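Local coordinates for uncharacterized protein (Bifidobacterium adolescentis ATCC 15703, PDB 3CPG) that probably binds pyridoxal 5'-phosphate and takes part in its homeostasis, as a TIM-barrel member of the YggS/PROSC family, at residues P116-G121 against V134-E139; V161-E166 against I196-L201; I186-G191 against S231-T236; L201-A206 against R216-L221. One frame throughout, in Å; residues are numbered along the deposited sequence.

Contact 1 of 4, residues P116-G121 against V134-E139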
# COMPACT_ATOMS: atom_id res chain seq x y z
N PRO A 116 6.86 5.71 4.00
CA PRO A 116 5.41 5.87 3.85
C PRO A 116 4.64 4.97 4.81
O PRO A 116 5.05 3.84 5.08
CB PRO A 116 5.17 5.49 2.39
CG PRO A 116 6.44 5.94 1.73
CD PRO A 116 7.49 5.44 2.70
N PHE A 117 3.53 5.48 5.33
CA PHE A 117 2.68 4.72 6.25
C PHE A 117 1.32 4.71 5.56
O PHE A 117 0.62 5.72 5.55
CB PHE A 117 2.61 5.44 7.61
CG PHE A 117 2.00 4.62 8.72
CD1 PHE A 117 2.21 4.99 10.05
CD2 PHE A 117 1.18 3.53 8.46
CE1 PHE A 117 1.63 4.27 11.10
CE2 PHE A 117 0.59 2.81 9.50
CZ PHE A 117 0.81 3.18 10.82
N HIS A 118 0.97 3.59 4.94
CA HIS A 118 -0.29 3.46 4.23
C HIS A 118 -1.36 2.68 4.97
O HIS A 118 -1.07 1.91 5.88
CB HIS A 118 -0.09 2.75 2.88
CG HIS A 118 0.78 3.49 1.92
ND1 HIS A 118 0.83 3.18 0.58
CD2 HIS A 118 1.66 4.51 2.10
CE1 HIS A 118 1.70 3.97 -0.02
NE2 HIS A 118 2.22 4.78 0.88
N LEU A 119 -2.61 2.90 4.56
CA LEU A 119 -3.73 2.14 5.10
C LEU A 119 -4.04 1.29 3.88
O LEU A 119 -4.27 1.83 2.79
CB LEU A 119 -4.94 3.02 5.42
CG LEU A 119 -6.10 2.16 5.93
CD1 LEU A 119 -5.76 1.63 7.32
CD2 LEU A 119 -7.39 2.95 5.98
N ILE A 120 -4.01 -0.03 4.03
CA ILE A 120 -4.28 -0.91 2.91
C ILE A 120 -5.54 -1.74 3.10
O ILE A 120 -5.92 -2.51 2.21
CB ILE A 120 -3.07 -1.83 2.64
CG1 ILE A 120 -2.82 -2.74 3.85
CG2 ILE A 120 -1.83 -0.99 2.38
CD1 ILE A 120 -1.67 -3.72 3.66
N GLY A 121 -6.19 -1.58 4.25
CA GLY A 121 -7.42 -2.30 4.52
C GLY A 121 -8.60 -1.38 4.23
O GLY A 121 -8.41 -0.17 4.06
N VAL A 134 -2.14 10.38 10.52
CA VAL A 134 -1.02 9.45 10.46
C VAL A 134 -0.58 8.95 9.08
O VAL A 134 0.57 9.10 8.69
CB VAL A 134 -1.32 8.21 11.34
CG1 VAL A 134 -0.18 7.20 11.24
CG2 VAL A 134 -1.52 8.64 12.78
N VAL A 135 -1.51 8.34 8.34
CA VAL A 135 -1.18 7.78 7.03
C VAL A 135 -1.05 8.82 5.92
O VAL A 135 -1.85 9.75 5.83
CB VAL A 135 -2.23 6.72 6.61
CG1 VAL A 135 -2.42 5.71 7.73
CG2 VAL A 135 -3.55 7.39 6.27
N ASP A 136 -0.04 8.65 5.07
CA ASP A 136 0.14 9.58 3.96
C ASP A 136 -0.56 9.10 2.70
O ASP A 136 -0.76 9.87 1.77
CB ASP A 136 1.62 9.82 3.65
CG ASP A 136 2.50 8.63 3.99
OD1 ASP A 136 2.09 7.47 3.74
OD2 ASP A 136 3.62 8.86 4.49
N THR A 137 -0.93 7.82 2.68
CA THR A 137 -1.64 7.27 1.53
C THR A 137 -2.68 6.24 1.94
O THR A 137 -2.41 5.35 2.74
CB THR A 137 -0.68 6.59 0.53
OG1 THR A 137 0.29 7.53 0.06
CG2 THR A 137 -1.46 6.05 -0.67
N ILE A 138 -3.89 6.38 1.39
CA ILE A 138 -4.97 5.43 1.64
C ILE A 138 -5.13 4.61 0.35
O ILE A 138 -5.65 5.10 -0.65
CB ILE A 138 -6.30 6.17 1.95
CG1 ILE A 138 -6.16 6.98 3.23
CG2 ILE A 138 -7.43 5.15 2.07
CD1 ILE A 138 -7.35 7.90 3.53
N GLU A 139 -4.66 3.37 0.39
CA GLU A 139 -4.69 2.50 -0.78
C GLU A 139 -6.02 1.84 -1.10
O GLU A 139 -6.18 1.25 -2.18
CB GLU A 139 -3.64 1.39 -0.64
CG GLU A 139 -2.21 1.86 -0.62
CD GLU A 139 -1.23 0.72 -0.85
OE1 GLU A 139 -1.65 -0.31 -1.41
OE2 GLU A 139 -0.04 0.86 -0.49
O HOH W 1 3.59 6.73 -0.60
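V134 opens the contact by laying CG1 obliquely against the F117 ring, 3.4 Å from CE1. Chi1 of F117 sets CG anti to the backbone N (-169°); beyond it CD1 and CE1 meet that methyl. V135 follows with CG1 against F117 CD2 and L119 CB, and its CA-H faces F117 O. D136 holds F117 N with its carboxylate and F117 O with its own N-H. OD1 accepts F117 N at 2.9 Å on its syn side, OD2 takes a weak second hydrogen bond from F117 N, and D136 N donates to F117 O at 3.0 Å. From here the two chains run as parallel strands, neighbours in the TIM barrel and the outer members of the beta-alpha-beta unit of strand 113-119, helix 128-131 and strand 137-141. T137 O accepts L119 N, and its side chain sits over one face of the H118 imidazole, CB 3.4 Å from the ring centroid, a CH-pi contact. H118 NE2 is 2.8 Å from the oxygen of a water that also donates weakly to T137 OG1, whose stronger partner is Q199. I138 turns to the other face of the sheet, where its CG2 approaches L119 CD2. E139 N donates to L119 O at 2.9 Å. Its extended side chain brings OE2 to H118 ND1 at 2.7 Å, received on the anti lone pair with carboxylate and ring planes 76° apart, while OE1 bonds to S243. I120 CG2 packs on E139 CD; the I120 side chain lies about 7 Å from that of K57, the predicted cofactor-attachment lysine.

Contact 2 of 4, residues V161-E166 against I196-L201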
# COMPACT_ATOMS: atom_id res chain seq x y z
N VAL A 161 -4.05 14.22 1.25
CA VAL A 161 -3.67 12.85 1.54
C VAL A 161 -3.59 12.08 0.23
O VAL A 161 -4.36 12.33 -0.70
CB VAL A 161 -4.70 12.16 2.50
CG1 VAL A 161 -6.07 12.06 1.83
CG2 VAL A 161 -4.19 10.79 2.91
N GLY A 162 -2.63 11.17 0.14
CA GLY A 162 -2.49 10.38 -1.07
C GLY A 162 -3.53 9.28 -1.10
O GLY A 162 -3.98 8.82 -0.05
N VAL A 163 -3.94 8.87 -2.30
CA VAL A 163 -4.91 7.80 -2.42
C VAL A 163 -4.61 6.93 -3.63
O VAL A 163 -4.05 7.41 -4.62
CB VAL A 163 -6.37 8.32 -2.59
CG1 VAL A 163 -6.80 9.13 -1.39
CG2 VAL A 163 -6.48 9.15 -3.87
N LEU A 164 -4.94 5.65 -3.52
CA LEU A 164 -4.79 4.74 -4.64
C LEU A 164 -6.21 4.26 -4.89
O LEU A 164 -6.97 4.05 -3.95
CB LEU A 164 -3.91 3.52 -4.29
CG LEU A 164 -2.45 3.75 -3.89
CD1 LEU A 164 -1.71 2.41 -3.92
CD2 LEU A 164 -1.78 4.73 -4.83
N LEU A 165 -6.58 4.14 -6.16
CA LEU A 165 -7.91 3.66 -6.50
C LEU A 165 -7.83 2.14 -6.46
O LEU A 165 -7.05 1.53 -7.20
CB LEU A 165 -8.32 4.13 -7.90
CG LEU A 165 -9.57 3.47 -8.50
CD1 LEU A 165 -10.78 3.69 -7.58
CD2 LEU A 165 -9.83 4.05 -9.88
N GLU A 166 -8.61 1.55 -5.57
CA GLU A 166 -8.64 0.10 -5.40
C GLU A 166 -9.61 -0.48 -6.41
O GLU A 166 -10.79 -0.14 -6.41
CB GLU A 166 -9.11 -0.23 -3.98
CG GLU A 166 -9.14 -1.71 -3.65
CD GLU A 166 -9.77 -1.96 -2.30
OE1 GLU A 166 -11.00 -1.75 -2.17
OE2 GLU A 166 -9.05 -2.35 -1.37
N ILE A 196 -6.88 15.59 -2.01
CA ILE A 196 -6.38 14.25 -2.30
C ILE A 196 -5.49 14.23 -3.53
O ILE A 196 -5.64 15.04 -4.45
CB ILE A 196 -7.53 13.22 -2.50
CG1 ILE A 196 -8.49 13.68 -3.59
CG2 ILE A 196 -8.28 13.01 -1.18
CD1 ILE A 196 -9.64 12.72 -3.82
N GLU A 197 -4.54 13.30 -3.53
CA GLU A 197 -3.63 13.14 -4.64
C GLU A 197 -3.68 11.69 -5.11
O GLU A 197 -3.27 10.78 -4.39
CB GLU A 197 -2.20 13.49 -4.23
CG GLU A 197 -1.20 13.43 -5.37
CD GLU A 197 0.21 13.79 -4.96
OE1 GLU A 197 0.88 12.96 -4.31
OE2 GLU A 197 0.65 14.92 -5.27
N LEU A 198 -4.20 11.47 -6.32
CA LEU A 198 -4.28 10.13 -6.87
C LEU A 198 -2.86 9.69 -7.24
O LEU A 198 -2.26 10.24 -8.17
CB LEU A 198 -5.17 10.13 -8.11
CG LEU A 198 -5.29 8.81 -8.87
CD1 LEU A 198 -5.89 7.74 -7.97
CD2 LEU A 198 -6.16 9.03 -10.10
N GLN A 199 -2.34 8.70 -6.53
CA GLN A 199 -0.97 8.25 -6.78
C GLN A 199 -0.82 6.91 -7.50
O GLN A 199 0.30 6.43 -7.69
CB GLN A 199 -0.22 8.20 -5.44
CG GLN A 199 -0.35 9.50 -4.66
CD GLN A 199 0.22 9.42 -3.26
OE1 GLN A 199 0.08 8.41 -2.58
NE2 GLN A 199 0.86 10.50 -2.82
N GLY A 200 -1.95 6.33 -7.89
CA GLY A 200 -1.91 5.05 -8.58
C GLY A 200 -3.12 4.17 -8.29
O GLY A 200 -4.14 4.65 -7.80
N LEU A 201 -3.00 2.89 -8.62
CA LEU A 201 -4.07 1.92 -8.41
C LEU A 201 -3.60 0.79 -7.49
O LEU A 201 -2.41 0.58 -7.30
CB LEU A 201 -4.50 1.33 -9.76
CG LEU A 201 -4.85 2.32 -10.88
CD1 LEU A 201 -5.18 1.55 -12.15
CD2 LEU A 201 -6.02 3.19 -10.45
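L165 and L201 lie side by side and point the same way, L201 CD2 resting 3.6 Å from L165 CB. On the same face of the sheet V161 CG1 meets I196 CG2 at 3.9 Å, crossing obliquely, and V163 packs loosely, CG1 by I196 CG2 and CG2 by L198 CD1. On the other face Q199 spreads its amide over G162, OE1 and CD each 3.6 Å from G162 CA, where glycine leaves room for it. L164 CD2 reaches past Q199 CB to the Q199-G200 peptide, lying 3.5 Å from G200 N. That buried N-H has no partner in the model. Between the two faces, four backbone bonds join the strands: E197 N to V161 O, V163 N to E197 O, Q199 N to V163 O at 2.9 Å and L165 N to G200 O. Q199 and G200 together stand opposite L164, a beta bulge, and G200 adopts a positive phi of 148° that suits glycine. The Q199 amide is fixed from two sides: NE2 donates to E197 OE1 at 2.9 Å, nearly straight at 169°, and OE1 bonds to T137 of the adjoining strand. Farther out, helix 183-191 covers I196, L198 and L165 through I190, A187 and I186, and helix 211-231 covers L201 through L221, T224, R225 and I228. Strand, helix and strand (161-166, 183-191, 196-202) thus form a beta-alpha-beta crossover, the repeating element of the TIM barrel, with its aliphatic face under the helices.

Contact 3 of 4, residues I186-G191 against S231-T236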
# COMPACT_ATOMS: atom_id res chain seq x y z
N ILE A 186 -13.88 6.64 -12.61
CA ILE A 186 -13.76 6.94 -11.18
C ILE A 186 -12.46 7.68 -10.88
O ILE A 186 -12.44 8.63 -10.11
CB ILE A 186 -13.81 5.65 -10.35
CG1 ILE A 186 -15.19 5.00 -10.49
CG2 ILE A 186 -13.50 5.96 -8.89
CD1 ILE A 186 -15.28 3.60 -9.91
N ALA A 187 -11.38 7.23 -11.51
CA ALA A 187 -10.07 7.85 -11.31
C ALA A 187 -10.08 9.31 -11.72
O ALA A 187 -9.56 10.17 -11.01
CB ALA A 187 -9.02 7.09 -12.12
N GLN A 188 -10.68 9.60 -12.86
CA GLN A 188 -10.75 10.96 -13.36
C GLN A 188 -11.55 11.86 -12.42
O GLN A 188 -11.18 13.01 -12.19
CB GLN A 188 -11.33 10.96 -14.77
CG GLN A 188 -10.46 10.13 -15.72
CD GLN A 188 -11.01 10.06 -17.13
OE1 GLN A 188 -12.17 9.72 -17.34
NE2 GLN A 188 -10.16 10.36 -18.11
N LYS A 189 -12.64 11.33 -11.86
CA LYS A 189 -13.45 12.10 -10.93
C LYS A 189 -12.63 12.38 -9.66
O LYS A 189 -12.65 13.49 -9.14
CB LYS A 189 -14.73 11.35 -10.56
CG LYS A 189 -15.56 12.04 -9.48
CD LYS A 189 -15.94 13.46 -9.89
CE LYS A 189 -16.59 14.22 -8.74
NZ LYS A 189 -17.85 13.57 -8.27
N ILE A 190 -11.93 11.36 -9.18
CA ILE A 190 -11.09 11.51 -7.99
C ILE A 190 -10.04 12.60 -8.23
O ILE A 190 -9.72 13.37 -7.34
CB ILE A 190 -10.38 10.18 -7.63
CG1 ILE A 190 -11.42 9.15 -7.18
CG2 ILE A 190 -9.34 10.42 -6.54
CD1 ILE A 190 -10.85 7.77 -6.89
N GLY A 191 -9.53 12.65 -9.46
CA GLY A 191 -8.52 13.64 -9.79
C GLY A 191 -9.00 15.08 -9.64
O GLY A 191 -8.18 15.99 -9.51
N SER A 231 -4.59 10.06 -20.17
CA SER A 231 -5.73 10.97 -20.30
C SER A 231 -5.36 12.43 -20.13
O SER A 231 -5.94 13.31 -20.77
CB SER A 231 -6.82 10.60 -19.28
OG SER A 231 -6.51 11.08 -17.98
N GLY A 232 -4.40 12.70 -19.25
CA GLY A 232 -3.98 14.07 -19.02
C GLY A 232 -5.05 14.93 -18.38
O GLY A 232 -4.98 16.16 -18.43
N GLU A 233 -6.05 14.29 -17.77
CA GLU A 233 -7.12 15.03 -17.11
C GLU A 233 -6.61 15.56 -15.78
O GLU A 233 -5.64 15.05 -15.22
CB GLU A 233 -8.33 14.13 -16.90
CG GLU A 233 -8.80 13.43 -18.17
CD GLU A 233 -10.31 13.34 -18.27
OE1 GLU A 233 -10.96 13.01 -17.26
OE2 GLU A 233 -10.84 13.59 -19.37
N PRO A 234 -7.26 16.61 -15.25
CA PRO A 234 -6.87 17.23 -13.98
C PRO A 234 -6.64 16.23 -12.84
O PRO A 234 -7.48 15.37 -12.58
CB PRO A 234 -8.03 18.18 -13.69
CG PRO A 234 -8.43 18.62 -15.06
CD PRO A 234 -8.42 17.31 -15.83
N GLY A 235 -5.50 16.37 -12.17
CA GLY A 235 -5.17 15.51 -11.05
C GLY A 235 -4.90 14.05 -11.37
O GLY A 235 -5.08 13.19 -10.51
N THR A 236 -4.45 13.75 -12.59
CA THR A 236 -4.17 12.37 -12.96
C THR A 236 -2.71 12.09 -13.31
O THR A 236 -2.32 10.94 -13.48
CB THR A 236 -5.02 11.93 -14.17
OG1 THR A 236 -4.63 12.69 -15.32
CG2 THR A 236 -6.50 12.15 -13.90
O HOH W 2 -9.73 14.26 -13.92
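A type II beta turn, E233 to T236, lies against the C-terminal part of helix 183-191, where G191 meets P234 and G235. The G191 O atom faces G235 CA at 3.4 Å, a fairly straight CA-H...O contact (158° at H), and G191 CA in turn approaches P234 O. The CA atoms of G191 and G235 are 4.0 Å apart, and a CB on either glycine would run into a carbonyl oxygen of the other segment (P234 O or G191 O). G235 also has the positive phi (68°) expected at the third position of this turn. The turn follows the end of helix 211-231, on the outer surface of the barrel, and leads on to strand 241-243. T236 OG1 donates to E233 O at 2.6 Å, and E233 N donates to S231 OG, an ST turn; S231 OG is also bonded to I228 O. A water bridges the two segments, giving one hydrogen to Q188 O (2.6 Å) and the other to P234 O (2.8 Å). Beyond it the E233 carboxylate lies nearly parallel to the Q188 amide, planes 17° apart, with OE1 closest to NE2 and CD. Q188 NE2 comes within 2.9 Å of E233 OE1, but at an angle too poor for a hydrogen bond. S231 CB touches the same NE2 at 3.5 Å, while T236 CG2 lies loosely by Q188 CA and its side chain packs on I228.

Contact 4 of 4, residues L201-A206 against R216-L221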
# COMPACT_ATOMS: atom_id res chain seq x y z
N LEU A 201 -3.00 2.89 -8.62
CA LEU A 201 -4.07 1.92 -8.41
C LEU A 201 -3.60 0.79 -7.49
O LEU A 201 -2.41 0.58 -7.30
CB LEU A 201 -4.50 1.33 -9.76
CG LEU A 201 -4.85 2.32 -10.88
CD1 LEU A 201 -5.18 1.55 -12.15
CD2 LEU A 201 -6.02 3.19 -10.45
N MSE A 202 -4.56 0.06 -6.93
CA MSE A 202 -4.26 -1.05 -6.03
C MSE A 202 -5.27 -2.17 -6.25
O MSE A 202 -6.40 -1.91 -6.65
CB MSE A 202 -4.35 -0.58 -4.57
CG MSE A 202 -4.01 -1.65 -3.49
SE MSE A 202 -5.39 -2.93 -3.00
CE MSE A 202 -5.96 -2.14 -1.36
N THR A 203 -4.86 -3.40 -6.03
CA THR A 203 -5.79 -4.51 -6.13
C THR A 203 -5.36 -5.65 -5.22
O THR A 203 -4.16 -5.86 -4.98
CB THR A 203 -5.94 -5.07 -7.56
OG1 THR A 203 -7.04 -5.98 -7.60
CG2 THR A 203 -4.69 -5.82 -7.98
N ILE A 204 -6.35 -6.36 -4.70
CA ILE A 204 -6.10 -7.51 -3.85
C ILE A 204 -5.88 -8.72 -4.76
O ILE A 204 -5.37 -9.76 -4.33
CB ILE A 204 -7.29 -7.75 -2.91
CG1 ILE A 204 -7.48 -6.52 -2.01
CG2 ILE A 204 -7.07 -9.00 -2.08
CD1 ILE A 204 -8.70 -6.60 -1.10
N GLY A 205 -6.26 -8.57 -6.02
CA GLY A 205 -6.09 -9.64 -6.99
C GLY A 205 -7.14 -10.73 -6.87
O GLY A 205 -8.28 -10.45 -6.50
N ALA A 206 -6.75 -11.96 -7.18
CA ALA A 206 -7.65 -13.10 -7.11
C ALA A 206 -7.02 -14.20 -6.25
O ALA A 206 -5.89 -14.62 -6.50
CB ALA A 206 -7.93 -13.63 -8.51
N ARG A 216 -4.06 -11.98 -15.57
CA ARG A 216 -5.02 -11.14 -16.28
C ARG A 216 -5.43 -9.92 -15.45
O ARG A 216 -5.55 -8.81 -15.99
CB ARG A 216 -6.27 -11.95 -16.66
CG ARG A 216 -7.29 -11.15 -17.48
CD ARG A 216 -8.41 -12.04 -17.98
NE ARG A 216 -7.91 -13.15 -18.79
CZ ARG A 216 -7.95 -14.43 -18.41
NH1 ARG A 216 -8.48 -14.75 -17.24
NH2 ARG A 216 -7.45 -15.37 -19.20
N GLY A 217 -5.63 -10.13 -14.16
CA GLY A 217 -6.01 -9.04 -13.27
C GLY A 217 -4.92 -8.00 -13.08
O GLY A 217 -5.21 -6.80 -13.06
N PHE A 218 -3.68 -8.44 -12.92
CA PHE A 218 -2.57 -7.50 -12.73
C PHE A 218 -2.33 -6.74 -14.03
O PHE A 218 -2.04 -5.54 -14.02
CB PHE A 218 -1.28 -8.24 -12.34
CG PHE A 218 -1.34 -8.91 -10.99
CD1 PHE A 218 -2.07 -8.35 -9.95
CD2 PHE A 218 -0.61 -10.07 -10.75
CE1 PHE A 218 -2.07 -8.94 -8.68
CE2 PHE A 218 -0.60 -10.66 -9.49
CZ PHE A 218 -1.33 -10.09 -8.45
N SER A 219 -2.46 -7.45 -15.14
CA SER A 219 -2.27 -6.85 -16.46
C SER A 219 -3.34 -5.77 -16.66
O SER A 219 -3.06 -4.69 -17.17
CB SER A 219 -2.40 -7.92 -17.54
OG SER A 219 -2.24 -7.36 -18.83
N HIS A 220 -4.57 -6.08 -16.26
CA HIS A 220 -5.66 -5.13 -16.41
C HIS A 220 -5.39 -3.88 -15.59
O HIS A 220 -5.61 -2.77 -16.06
CB HIS A 220 -6.98 -5.77 -15.98
CG HIS A 220 -8.15 -4.84 -16.03
ND1 HIS A 220 -8.40 -3.91 -15.04
CD2 HIS A 220 -9.13 -4.68 -16.95
CE1 HIS A 220 -9.48 -3.22 -15.36
NE2 HIS A 220 -9.95 -3.67 -16.51
N LEU A 221 -4.88 -4.05 -14.37
CA LEU A 221 -4.58 -2.91 -13.52
C LEU A 221 -3.50 -2.03 -14.15
O LEU A 221 -3.61 -0.80 -14.15
CB LEU A 221 -4.11 -3.36 -12.13
CG LEU A 221 -4.27 -2.28 -11.06
CD1 LEU A 221 -5.75 -2.04 -10.79
CD2 LEU A 221 -3.57 -2.71 -9.77
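L221 reaches from helix 211-231 with its two methyls divided between different residues of the facing segment: CD1 lies 3.7 Å from L201 CB, and CD2 lies 3.8 Å from T203 CG2 and beside the M202 carbonyl carbon. The first torsion puts CG anti to the backbone N (chi1 -159°), on the side facing segment 201-206. The L221 side chain slides past those of L201 and T203, each running in the opposite direction to it. L201 CD1 comes up against the L221 carbonyl, 3.5 Å from O. T203 points CB toward the helix and carries the contact with its methyl, while its hydroxyl is turned the other way, OG1 anti to the backbone N (chi1 -170°). There OG1 accepts G205 N at 3.1 Å, forming an ST turn, and is also bonded to V167 O. F218 crosses T203 at about a right angle, CG2 meeting its ring at the edge, near the plane, 4.1 Å from CE1. G205 CA approaches CE1 obliquely at 4.4 Å, and the positive phi of G205 suits glycine. M202, a selenomethionine here, points away from the helix and packs on L164, E166 and S243. The contact joins the first strand and the helix of the beta-alpha-beta unit 196-202, 211-231, 241-243, and L242 of the last strand also touches L221. Across the contact almost everything that meets is carbon, the L221 carbonyl O being touched by a methyl, and the polar end of T203 is used within its own loop and by V167, which suggests that apolar burial, not directional bonding, holds these two segments together.

Contacts 1, 2 and 4 follow one another along the chain and all involve the parallel barrel sheet. Strand 137-141 of contact 1 neighbours strand 161-166 of contact 2, their centres 10 Å apart, and contact 4 continues from contact 2 through the shared L201. A probable hydrogen bond between D136 O and G162 N joins contacts 1 and 2 beside the T137-Q199 bond; M202 packs on E139 and I120. Contact 3 lies outside, 20 Å from contact 1 between centres, and its segments enclose those of contact 4 in sequence. Contacts 2 and 3 alternate along the chain, so the helix packing on the strands of contact 2 also meets the turn of contact 3 on the barrel's outer surface.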